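PDB 2W5V: alkaline phosphatase from Antarctic bacterium, which probably hydrolyses phosphate monoesters, as alkaline phosphatases do, with the help of bound zinc and magnesium ions. Local coordinates for residues L295-S300 and E352-I357; N172-R177 and K181-I186; G255-W260 and A267-S272; S203-A206 and K210-F213. The protein carries 1 engineered substitution. One frame throughout, in Å; residues are numbered along the deposited sequence.

Contact 1. Residues L295-S300 and E352-I357; sequences LVIVTS and EEFIGI
Ile297 and Phe354 face each other with 8.6 Å between their CA atoms, too far for the backbones to bond directly, and the two segments meet through three buried side chains alone. The ring of Phe354 is the hub. Its first torsion (chi1 -63°) turns CG opposite the carbonyl carbon, and the ring reaches across to the strand. Ile297 comes at it roughly at a right angle: CD1 lies 3.5 Å from Phe354 CZ, while CG1 sits over one ring face, displaced toward the rim. Leu295, two residues earlier on the same side of the strand, arrives from the opposite direction to Phe354 and sets its CD2 3.9 Å from Phe354 CE1, obliquely to the ring. No polar atom takes part, and only 130 Å² is buried, so this is a compact apolar patch. On helix 362-371, Leu295 touches Val370, Ile297 touches Ile367 and Phe354 touches Lys366; Phe354 also packs on Ala346 of strand 342-347. The patch thus packs between one face of the sheet, where strand 294-299 lies beside 342-347, and the C-terminal helix, the layered alpha/beta packing of the alkaline phosphatase fold.

Contact 2. Residues N172-R177 and K181-I186; sequences NYFTKR and KDVLAI
The guanidinium of Arg177 has Val183 CG2 over one face, 3.1 Å above its plane and off toward the rim, while at its edge, nearly in plane, NH1 donates to Tyr173 O (2.9 Å). The Phe174 ring meets the other methyl of the same valine, with CD1 3.8 Å from Val183 CG1 in an oblique approach. The segments form a tight connection between two short helices, 172-175 and 183-188, with Asp182 as N-cap of the second. Val183 is thereby wedged between an aromatic ring and a cation. A fold in the arginine chain at chi3 (52°) brings the guanidinium back over the valine. Arg177 NH1 also bonds Glu152 O, and NH2 forms a salt bridge with Asp179, so three partners hold this end. Glu153, which has been seen to bind magnesium in this protein though none is bound to it in this chain, has its side chain about 6 Å from that of Arg177. Phe174 and Val183 also rest on helix 151-158. Farther along, Thr175 CG2 runs alongside Leu184, 3.8 Å from its CG. The backbones are tied by Val183 N, which donates to Phe174 O (3.0 Å), and by a water that accepts from Arg177 N and donates to Lys181 O. The cap itself is a bond from Ala185 N to Asp182 OD1, 3.1 Å long, reaching the oxygen from above the carboxylate plane.

Contact 3. Residues G255-W260 and A267-S272; sequences GSQIDW and ASYLIS. With ZN (zinc ion), chain G; MG (magnesium ion), chain J.
Beside the zinc site of the enzyme, the start of helix 258-263, which carries zinc ligand Asp259, meets the start of helix 267-291, which carries Ser268, ligand of a separate magnesium. Between them Tyr269 makes the key contact. Its first torsion (chi1 -175°) places CG opposite the backbone N and directs the phenol back to the other segment, where Tyr269 OH donates to Gln257 OE1 at 2.7 Å. The acceptor lies near the plane of the ring, but the amide stands almost perpendicular to it (84°), and the hydroxyl is tilted 24° from the carbonyl plane. Gln257 NE2 is held by Met220 O and Thr130 O, which fixes the amide's rotation. Tyr269 OH also abuts the edge of the Trp260 indole, 3.4 Å from Trp260 CE3, and Tyr269 CE2 packs on Trp260 CB. Gln257 CG lies over one face of the indole. A phenylalanine here would probably leave Gln257 OE1 without the hydroxyl that donates to it. Deeper in, Ile258 CG2 and Leu270 CG meet loosely at 4.4 Å. Asp259 points away from this packing and grips the zinc with OD2 at 2.3 Å and OD1 at 2.6 Å; His263, His337, the phosphorylated Ser84 and a water complete the site. Ser268 OG binds its magnesium at 2.5 Å, with Asn266 and four waters. The Trp260 side chain comes within about 4 Å of that of engineered Asp135, a predicted magnesium-binding position. The turn after strand 249-255 thus leads into a helix presenting two zinc ligands, Asp259 and His263, of the alkaline phosphatase metal centre.

Contact 4. Residues S203-A206 and K210-F213; sequences SSIA and KMGF
Ile205 and Met211 form the tight part of this contact, their side chains crossing at about a right angle. Ile205 CG2 lies 3.6 Å from Met211 SD and 3.9 Å from Met211 CE, so one methyl of the isoleucine touches the end of the thioether, while Ile205 CD1 reaches back to Met211 CG at 4.1 Å. The methionine chain leaves opposite its backbone N and then bends at chi2 (67°), which lays its CE methyl over one face of the Phe213 ring, 3.8 Å above the plane and toward the rim. Ile205 CG2 also meets that ring, 4.2 Å from Phe213 CZ, at an oblique angle. An alanine in place of Met211 would probably open a gap beside Ile205 CG2 and leave the Phe213 face without its methyl cover. The loose side is different in kind. Ser203 and Ser204 are exposed and make no contact with the strand segment, Ser204 OG being bonded to Asp201, and the weakly bonded helix they belong to meets this core through Ile205. Lys210 points away, its NZ bonding Asn190 O. Behind the tight part, Leu237 and Phe241 of helix 230-242 close over Ile205, and strands 192-195 and 165-169 flank strand 210-214. The contact thus links the helix and second strand of a beta-alpha-beta unit formed by strand 192-195, helix 202-205 and strand 210-214. With 123 Å² buried and only carbon and sulfur in touch across it, the chemistry suggests that apolar burial, rather than hydrogen bonding between these segments, keeps Ile205 against the strand.

Along the chain the contacts come in the order 2, 4, 3, 1, each closing before the next opens. Contacts 1 and 4, centres 30 Å apart, reach the same mixed sheet: contact 4 through strand 210-214 near one edge, contact 1 from inner strand 294-299 toward 356-359, the outermost strand at the other edge. Contacts 1 and 3 have centres 22 Å apart; contact 3 joins the zinc-bearing helix to helix 267-291, which leads into the strand of contact 1. Contact 2 lies across the chain's centre from contact 1, centres 37 Å apart, and about 7 Å from contact 4 at their nearest atoms, so contacts 2 and 4 lie toward the other end of the sheet. None touches another.

Contact 1. Residues L295-S300 and E352-I357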
loop_
_atom_site.group_PDB
_atom_site.type_symbol
_atom_site.label_atom_id
_atom_site.label_comp_id
_atom_site.label_asym_id
_atom_site.label_seq_id
_atom_site.Cartn_x
_atom_site.Cartn_y
_atom_site.Cartn_z
ATOM N N LEU B 295 20.553 -3.306 8.281
ATOM C CA LEU B 295 19.168 -3.473 7.862
ATOM C C LEU B 295 18.420 -2.161 8.054
ATOM O O LEU B 295 18.421 -1.589 9.141
ATOM C CB LEU B 295 18.503 -4.576 8.684
ATOM C CG LEU B 295 16.979 -4.659 8.606
ATOM C CD1 LEU B 295 16.533 -5.207 7.244
ATOM C CD2 LEU B 295 16.425 -5.506 9.747
ATOM N N VAL B 296 17.792 -1.680 6.995
ATOM C CA VAL B 296 16.991 -0.469 7.077
ATOM C C VAL B 296 15.527 -0.828 6.901
ATOM O O VAL B 296 15.146 -1.436 5.900
ATOM C CB VAL B 296 17.378 0.533 5.985
ATOM C CG1 VAL B 296 16.501 1.767 6.079
ATOM C CG2 VAL B 296 18.861 0.903 6.085
ATOM N N ILE B 297 14.713 -0.450 7.882
ATOM C CA ILE B 297 13.280 -0.693 7.843
ATOM C C ILE B 297 12.551 0.640 7.859
ATOM O O ILE B 297 12.847 1.505 8.682
ATOM C CB ILE B 297 12.807 -1.497 9.068
ATOM C CG1 ILE B 297 13.548 -2.835 9.149
ATOM C CG2 ILE B 297 11.295 -1.709 9.009
ATOM C CD1 ILE B 297 13.602 -3.395 10.561
ATOM N N VAL B 298 11.606 0.801 6.941
ATOM C CA VAL B 298 10.802 2.021 6.863
ATOM C C VAL B 298 9.328 1.657 6.955
ATOM O O VAL B 298 8.836 0.813 6.192
ATOM C CB VAL B 298 11.011 2.769 5.529
ATOM C CG1 VAL B 298 10.072 3.965 5.453
ATOM C CG2 VAL B 298 12.472 3.219 5.367
ATOM N N THR B 299 8.611 2.288 7.876
ATOM C CA THR B 299 7.175 2.044 7.966
ATOM C C THR B 299 6.497 3.231 8.631
ATOM O O THR B 299 7.155 4.221 8.937
ATOM C CB THR B 299 6.856 0.734 8.726
ATOM O OG1 THR B 299 5.488 0.367 8.499
ATOM C CG2 THR B 299 7.088 0.893 10.224
ATOM N N SER B 300 5.195 3.123 8.864
ATOM C CA SER B 300 4.441 4.162 9.569
ATOM C C SER B 300 3.649 3.509 10.694
ATOM O O SER B 300 3.470 2.292 10.711
ATOM C CB SER B 300 3.460 4.862 8.622
ATOM O OG SER B 300 4.081 5.191 7.385
ATOM N N GLU B 352 14.240 -9.710 3.864
ATOM C CA GLU B 352 13.204 -10.588 3.314
ATOM C C GLU B 352 12.201 -11.023 4.394
ATOM O O GLU B 352 11.081 -11.409 4.092
ATOM C CB GLU B 352 13.822 -11.830 2.661
ATOM C CG GLU B 352 14.690 -11.561 1.429
ATOM C CD GLU B 352 16.074 -10.987 1.755
ATOM O OE1 GLU B 352 16.462 -10.912 2.949
ATOM O OE2 GLU B 352 16.781 -10.610 0.794
ATOM N N GLU B 353 12.619 -10.973 5.653
ATOM C CA GLU B 353 11.739 -11.357 6.751
ATOM C C GLU B 353 10.507 -10.457 6.845
ATOM O O GLU B 353 9.486 -10.844 7.422
ATOM C CB GLU B 353 12.508 -11.326 8.077
ATOM C CG GLU B 353 11.694 -11.801 9.270
ATOM C CD GLU B 353 11.249 -13.250 9.135
ATOM O OE1 GLU B 353 12.032 -14.065 8.602
ATOM O OE2 GLU B 353 10.119 -13.573 9.569
ATOM N N PHE B 354 10.589 -9.266 6.257
ATOM C CA PHE B 354 9.536 -8.269 6.451
ATOM C C PHE B 354 8.467 -8.213 5.353
ATOM O O PHE B 354 7.652 -7.288 5.341
ATOM C CB PHE B 354 10.160 -6.884 6.669
ATOM C CG PHE B 354 10.993 -6.806 7.910
ATOM C CD1 PHE B 354 12.291 -7.299 7.921
ATOM C CD2 PHE B 354 10.460 -6.300 9.088
ATOM C CE1 PHE B 354 13.058 -7.258 9.075
ATOM C CE2 PHE B 354 11.221 -6.261 10.250
ATOM C CZ PHE B 354 12.516 -6.747 10.243
ATOM N N ILE B 355 8.445 -9.197 4.454
ATOM C CA ILE B 355 7.436 -9.214 3.385
ATOM C C ILE B 355 6.131 -9.855 3.862
ATOM O O ILE B 355 6.015 -10.249 5.017
ATOM C CB ILE B 355 7.951 -9.914 2.114
ATOM C CG1 ILE B 355 8.167 -11.410 2.354
ATOM C CG2 ILE B 355 9.240 -9.243 1.616
ATOM C CD1 ILE B 355 8.717 -12.140 1.130
ATOM N N GLY B 356 5.139 -9.952 2.986
ATOM C CA GLY B 356 3.846 -10.468 3.401
ATOM C C GLY B 356 3.051 -9.497 4.267
ATOM O O GLY B 356 3.365 -8.303 4.358
ATOM N N ILE B 357 2.011 -10.012 4.911
ATOM C CA ILE B 357 1.085 -9.174 5.666
ATOM C C ILE B 357 1.042 -9.678 7.096
ATOM O O ILE B 357 0.940 -10.884 7.325
ATOM C CB ILE B 357 -0.331 -9.247 5.064
ATOM C CG1 ILE B 357 -0.291 -8.838 3.586
ATOM C CG2 ILE B 357 -1.310 -8.369 5.861
ATOM C CD1 ILE B 357 -1.688 -8.801 2.899
#

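Contact 2. Residues N172-R177 and K181-I186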
loop_
_atom_site.group_PDB
_atom_site.type_symbol
_atom_site.label_atom_id
_atom_site.label_comp_id
_atom_site.label_asym_id
_atom_site.label_seq_id
_atom_site.Cartn_x
_atom_site.Cartn_y
_atom_site.Cartn_z
ATOM N N ASN B 172 11.542 22.091 26.934
ATOM C CA ASN B 172 10.595 22.465 27.975
ATOM C C ASN B 172 10.373 21.367 29.015
ATOM O O ASN B 172 10.250 21.647 30.207
ATOM C CB ASN B 172 9.246 22.867 27.363
ATOM C CG ASN B 172 9.230 24.303 26.867
ATOM O OD1 ASN B 172 10.157 25.073 27.122
ATOM N ND2 ASN B 172 8.166 24.670 26.154
ATOM N N TYR B 173 10.312 20.117 28.565
ATOM C CA TYR B 173 10.004 19.001 29.467
ATOM C C TYR B 173 11.170 18.636 30.387
ATOM O O TYR B 173 11.014 17.865 31.340
ATOM C CB TYR B 173 9.500 17.802 28.656
ATOM C CG TYR B 173 8.303 18.197 27.825
ATOM C CD1 TYR B 173 8.446 18.564 26.491
ATOM C CD2 TYR B 173 7.036 18.265 28.393
ATOM C CE1 TYR B 173 7.350 18.961 25.739
ATOM C CE2 TYR B 173 5.937 18.655 27.649
ATOM C CZ TYR B 173 6.100 19.004 26.326
ATOM O OH TYR B 173 5.008 19.397 25.591
ATOM N N PHE B 174 12.328 19.222 30.112
ATOM C CA PHE B 174 13.518 19.013 30.932
ATOM C C PHE B 174 13.885 20.215 31.817
ATOM O O PHE B 174 14.464 20.046 32.893
ATOM C CB PHE B 174 14.710 18.654 30.039
ATOM C CG PHE B 174 14.573 17.328 29.353
ATOM C CD1 PHE B 174 15.144 16.189 29.896
ATOM C CD2 PHE B 174 13.868 17.216 28.167
ATOM C CE1 PHE B 174 15.018 14.961 29.264
ATOM C CE2 PHE B 174 13.736 15.990 27.531
ATOM C CZ PHE B 174 14.314 14.864 28.079
ATOM N N THR B 175 13.558 21.424 31.372
ATOM C CA THR B 175 14.042 22.621 32.054
ATOM C C THR B 175 12.967 23.628 32.453
ATOM O O THR B 175 13.269 24.626 33.107
ATOM C CB THR B 175 15.071 23.370 31.198
ATOM O OG1 THR B 175 14.406 23.981 30.087
ATOM C CG2 THR B 175 16.146 22.423 30.699
ATOM N N LYS B 176 11.729 23.391 32.043
ATOM C CA LYS B 176 10.634 24.284 32.405
ATOM C C LYS B 176 9.404 23.464 32.746
ATOM O O LYS B 176 8.379 23.536 32.065
ATOM C CB LYS B 176 10.349 25.278 31.275
ATOM C CG LYS B 176 11.547 26.162 30.942
ATOM C CD LYS B 176 11.259 27.129 29.807
ATOM C CE LYS B 176 12.522 27.883 29.408
ATOM N NZ LYS B 176 12.268 28.878 28.328
ATOM N N ARG B 177 9.530 22.680 33.813
ATOM C CA ARG B 177 8.524 21.697 34.196
ATOM C C ARG B 177 7.597 22.249 35.272
ATOM O O ARG B 177 7.959 23.173 36.003
ATOM C CB ARG B 177 9.208 20.431 34.715
ATOM C CG ARG B 177 10.199 19.800 33.739
ATOM C CD ARG B 177 11.231 18.932 34.458
ATOM N NE ARG B 177 10.612 17.953 35.348
ATOM C CZ ARG B 177 10.244 16.725 34.985
ATOM N NH1 ARG B 177 10.426 16.305 33.735
ATOM N NH2 ARG B 177 9.688 15.916 35.875
ATOM N N LYS B 181 11.555 20.797 38.727
ATOM C CA LYS B 181 12.806 20.039 38.763
ATOM C C LYS B 181 13.671 20.308 37.532
ATOM O O LYS B 181 13.148 20.478 36.426
ATOM C CB LYS B 181 12.523 18.541 38.830
ATOM C CG LYS B 181 11.947 18.052 40.134
ATOM C CD LYS B 181 11.769 16.543 40.087
ATOM C CE LYS B 181 11.309 15.990 41.428
ATOM N NZ LYS B 181 11.223 14.503 41.398
ATOM N N ASP B 182 14.991 20.330 37.718
ATOM C CA ASP B 182 15.923 20.464 36.595
ATOM C C ASP B 182 16.398 19.095 36.141
ATOM O O ASP B 182 17.357 18.551 36.688
ATOM C CB ASP B 182 17.135 21.326 36.963
ATOM C CG ASP B 182 18.172 21.387 35.839
ATOM O OD1 ASP B 182 17.917 20.817 34.753
ATOM O OD2 ASP B 182 19.241 22.006 36.040
ATOM N N VAL B 183 15.733 18.543 35.134
ATOM C CA VAL B 183 16.034 17.190 34.683
ATOM C C VAL B 183 17.244 17.169 33.753
ATOM O O VAL B 183 17.914 16.147 33.606
ATOM C CB VAL B 183 14.815 16.551 33.994
ATOM C CG1 VAL B 183 15.145 15.154 33.532
ATOM C CG2 VAL B 183 13.634 16.531 34.951
ATOM N N LEU B 184 17.522 18.310 33.135
ATOM C CA LEU B 184 18.701 18.458 32.304
ATOM C C LEU B 184 19.936 18.081 33.118
ATOM O O LEU B 184 20.794 17.326 32.656
ATOM C CB LEU B 184 18.824 19.907 31.834
ATOM C CG LEU B 184 19.196 20.122 30.368
ATOM C CD1 LEU B 184 19.965 21.417 30.224
ATOM C CD2 LEU B 184 20.004 18.954 29.833
ATOM N N ALA B 185 20.014 18.618 34.338
ATOM C CA ALA B 185 21.137 18.359 35.233
ATOM C C ALA B 185 21.232 16.874 35.571
ATOM O O ALA B 185 22.323 16.321 35.687
ATOM C CB ALA B 185 21.009 19.192 36.510
ATOM N N ILE B 186 20.079 16.235 35.724
ATOM C CA ILE B 186 20.031 14.801 35.979
ATOM C C ILE B 186 20.527 14.017 34.759
ATOM O O ILE B 186 21.247 13.029 34.901
ATOM C CB ILE B 186 18.608 14.345 36.376
ATOM C CG1 ILE B 186 18.114 15.147 37.584
ATOM C CG2 ILE B 186 18.587 12.855 36.674
ATOM C CD1 ILE B 186 16.826 14.630 38.184
HETATM O O HOH W 1 11.887 22.683 35.329
#

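Contact 3. Residues G255-W260 and A267-S272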
loop_
_atom_site.group_PDB
_atom_site.type_symbol
_atom_site.label_atom_id
_atom_site.label_comp_id
_atom_site.label_asym_id
_atom_site.label_seq_id
_atom_site.Cartn_x
_atom_site.Cartn_y
_atom_site.Cartn_z
ATOM N N GLY B 255 10.068 10.824 11.149
ATOM C CA GLY B 255 9.497 11.988 10.494
ATOM C C GLY B 255 8.184 12.284 11.200
ATOM O O GLY B 255 7.115 11.842 10.773
ATOM N N SER B 256 8.272 13.036 12.291
ATOM C CA SER B 256 7.176 13.164 13.250
ATOM C C SER B 256 5.982 13.978 12.750
ATOM O O SER B 256 4.838 13.735 13.161
ATOM C CB SER B 256 7.698 13.810 14.540
ATOM O OG SER B 256 8.877 13.169 15.007
ATOM N N GLN B 257 6.241 14.956 11.887
ATOM C CA GLN B 257 5.231 15.976 11.612
ATOM C C GLN B 257 4.363 15.709 10.392
ATOM O O GLN B 257 3.466 16.498 10.076
ATOM C CB GLN B 257 5.861 17.370 11.546
ATOM C CG GLN B 257 6.583 17.747 12.832
ATOM C CD GLN B 257 6.975 19.204 12.885
ATOM O OE1 GLN B 257 6.327 20.057 12.276
ATOM N NE2 GLN B 257 8.043 19.500 13.615
ATOM N N ILE B 258 4.613 14.593 9.711
ATOM C CA ILE B 258 3.735 14.185 8.631
ATOM C C ILE B 258 2.314 14.047 9.185
ATOM O O ILE B 258 1.331 14.443 8.549
ATOM C CB ILE B 258 4.195 12.858 8.009
ATOM C CG1 ILE B 258 5.605 13.017 7.417
ATOM C CG2 ILE B 258 3.203 12.407 6.940
ATOM C CD1 ILE B 258 6.371 11.700 7.251
ATOM N N ASP B 259 2.219 13.497 10.386
ATOM C CA ASP B 259 0.944 13.309 11.076
ATOM C C ASP B 259 0.218 14.646 11.286
ATOM O O ASP B 259 -0.994 14.751 11.108
ATOM C CB ASP B 259 1.219 12.624 12.422
ATOM C CG ASP B 259 -0.044 12.382 13.237
ATOM O OD1 ASP B 259 -0.979 11.744 12.729
ATOM O OD2 ASP B 259 -0.090 12.819 14.400
ATOM N N TRP B 260 0.972 15.676 11.650
ATOM C CA TRP B 260 0.376 16.972 11.958
ATOM C C TRP B 260 -0.192 17.655 10.710
ATOM O O TRP B 260 -1.243 18.289 10.769
ATOM C CB TRP B 260 1.387 17.867 12.680
ATOM C CG TRP B 260 2.016 17.183 13.879
ATOM C CD1 TRP B 260 1.652 15.981 14.422
ATOM C CD2 TRP B 260 3.091 17.678 14.692
ATOM N NE1 TRP B 260 2.445 15.689 15.509
ATOM C CE2 TRP B 260 3.336 16.712 15.696
ATOM C CE3 TRP B 260 3.874 18.839 14.665
ATOM C CZ2 TRP B 260 4.331 16.872 16.664
ATOM C CZ3 TRP B 260 4.862 18.998 15.630
ATOM C CH2 TRP B 260 5.080 18.019 16.617
ATOM N N ALA B 267 -2.161 20.121 2.908
ATOM C CA ALA B 267 -1.372 19.387 1.921
ATOM C C ALA B 267 0.097 19.806 1.840
ATOM O O ALA B 267 0.988 18.951 1.835
ATOM C CB ALA B 267 -2.028 19.455 0.528
ATOM N N SER B 268 0.369 21.103 1.756
ATOM C CA SER B 268 1.758 21.509 1.580
ATOM C C SER B 268 2.597 21.149 2.806
ATOM O O SER B 268 3.763 20.787 2.680
ATOM C CB SER B 268 1.892 22.997 1.243
ATOM O OG SER B 268 1.542 23.816 2.339
ATOM N N TYR B 269 1.994 21.249 3.983
ATOM C CA TYR B 269 2.659 20.865 5.227
ATOM C C TYR B 269 2.990 19.374 5.170
ATOM O O TYR B 269 4.146 18.967 5.351
ATOM C CB TYR B 269 1.728 21.181 6.399
ATOM C CG TYR B 269 2.279 20.966 7.798
ATOM C CD1 TYR B 269 3.639 20.769 8.030
ATOM C CD2 TYR B 269 1.426 21.002 8.898
ATOM C CE1 TYR B 269 4.127 20.586 9.328
ATOM C CE2 TYR B 269 1.905 20.823 10.192
ATOM C CZ TYR B 269 3.253 20.618 10.397
ATOM O OH TYR B 269 3.714 20.442 11.685
ATOM N N LEU B 270 1.969 18.565 4.895
ATOM C CA LEU B 270 2.131 17.118 4.799
ATOM C C LEU B 270 3.206 16.762 3.779
ATOM O O LEU B 270 4.125 15.989 4.064
ATOM C CB LEU B 270 0.804 16.472 4.399
ATOM C CG LEU B 270 0.698 14.950 4.445
ATOM C CD1 LEU B 270 -0.764 14.552 4.608
ATOM C CD2 LEU B 270 1.311 14.313 3.190
ATOM N N ILE B 271 3.092 17.345 2.590
ATOM C CA ILE B 271 4.002 17.031 1.497
ATOM C C ILE B 271 5.457 17.398 1.799
ATOM O O ILE B 271 6.372 16.605 1.552
ATOM C CB ILE B 271 3.542 17.696 0.186
ATOM C CG1 ILE B 271 2.287 16.994 -0.332
ATOM C CG2 ILE B 271 4.639 17.624 -0.858
ATOM C CD1 ILE B 271 1.629 17.702 -1.494
ATOM N N SER B 272 5.679 18.590 2.341
ATOM C CA SER B 272 7.043 19.011 2.642
ATOM C C SER B 272 7.651 18.127 3.732
ATOM O O SER B 272 8.852 17.835 3.709
ATOM C CB SER B 272 7.113 20.498 3.029
ATOM O OG SER B 272 6.273 20.797 4.128
HETATM ZN ZN ZN G . -2.050 11.865 15.064
HETATM MG MG MG J . -0.601 24.736 3.183
HETATM O O HOH W 2 -1.609 23.291 1.409
HETATM O O HOH W 3 -1.815 12.892 17.416
HETATM O O HOH W 4 0.883 25.673 4.872
HETATM O O HOH W 5 -0.359 26.544 1.337
HETATM O O HOH W 6 -2.640 25.640 4.392
#

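Contact 4. Residues S203-A206 and K210-F213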
loop_
_atom_site.group_PDB
_atom_site.type_symbol
_atom_site.label_atom_id
_atom_site.label_comp_id
_atom_site.label_asym_id
_atom_site.label_seq_id
_atom_site.Cartn_x
_atom_site.Cartn_y
_atom_site.Cartn_z
ATOM N N SER B 203 33.178 15.006 14.784
ATOM C CA SER B 203 34.400 15.278 15.539
ATOM C C SER B 203 34.140 16.081 16.813
ATOM O O SER B 203 34.846 15.929 17.814
ATOM C CB SER B 203 35.427 15.989 14.661
ATOM O OG SER B 203 35.746 15.195 13.535
ATOM N N SER B 204 33.120 16.933 16.772
ATOM C CA SER B 204 32.726 17.716 17.942
ATOM C C SER B 204 32.293 16.851 19.132
ATOM O O SER B 204 32.461 17.241 20.291
ATOM C CB SER B 204 31.590 18.674 17.576
ATOM O OG SER B 204 32.081 19.822 16.905
ATOM N N ILE B 205 31.733 15.680 18.847
ATOM C CA ILE B 205 31.120 14.864 19.896
ATOM C C ILE B 205 31.767 13.492 20.049
ATOM O O ILE B 205 31.348 12.693 20.890
ATOM C CB ILE B 205 29.610 14.650 19.634
ATOM C CG1 ILE B 205 29.393 13.946 18.290
ATOM C CG2 ILE B 205 28.867 15.975 19.660
ATOM C CD1 ILE B 205 27.975 13.432 18.091
ATOM N N ALA B 206 32.791 13.226 19.246
ATOM C CA ALA B 206 33.332 11.875 19.131
ATOM C C ALA B 206 33.769 11.268 20.460
ATOM O O ALA B 206 33.614 10.066 20.674
ATOM C CB ALA B 206 34.475 11.848 18.138
ATOM N N LYS B 210 27.895 9.673 25.851
ATOM C CA LYS B 210 26.554 9.744 25.280
ATOM C C LYS B 210 26.292 11.170 24.843
ATOM O O LYS B 210 26.906 12.097 25.357
ATOM C CB LYS B 210 25.494 9.358 26.305
ATOM C CG LYS B 210 25.654 7.998 26.948
ATOM C CD LYS B 210 24.482 7.792 27.902
ATOM C CE LYS B 210 24.774 6.791 28.993
ATOM N NZ LYS B 210 23.802 6.977 30.105
ATOM N N MET B 211 25.354 11.354 23.925
ATOM C CA MET B 211 25.108 12.682 23.385
ATOM C C MET B 211 23.623 12.948 23.222
ATOM O O MET B 211 22.891 12.118 22.683
ATOM C CB MET B 211 25.822 12.834 22.042
ATOM C CG MET B 211 25.822 14.256 21.522
ATOM S SD MET B 211 26.815 15.306 22.584
ATOM C CE MET B 211 26.112 16.917 22.241
ATOM N N GLY B 212 23.178 14.110 23.685
ATOM C CA GLY B 212 21.782 14.492 23.554
ATOM C C GLY B 212 21.634 15.885 22.965
ATOM O O GLY B 212 22.293 16.830 23.406
ATOM N N PHE B 213 20.775 16.015 21.957
ATOM C CA PHE B 213 20.490 17.313 21.350
ATOM C C PHE B 213 19.035 17.702 21.607
ATOM O O PHE B 213 18.110 17.013 21.154
ATOM C CB PHE B 213 20.730 17.270 19.837
ATOM C CG PHE B 213 22.178 17.139 19.442
ATOM C CD1 PHE B 213 22.965 18.268 19.249
ATOM C CD2 PHE B 213 22.740 15.888 19.225
ATOM C CE1 PHE B 213 24.298 18.152 18.863
ATOM C CE2 PHE B 213 24.071 15.761 18.843
ATOM C CZ PHE B 213 24.852 16.895 18.660
#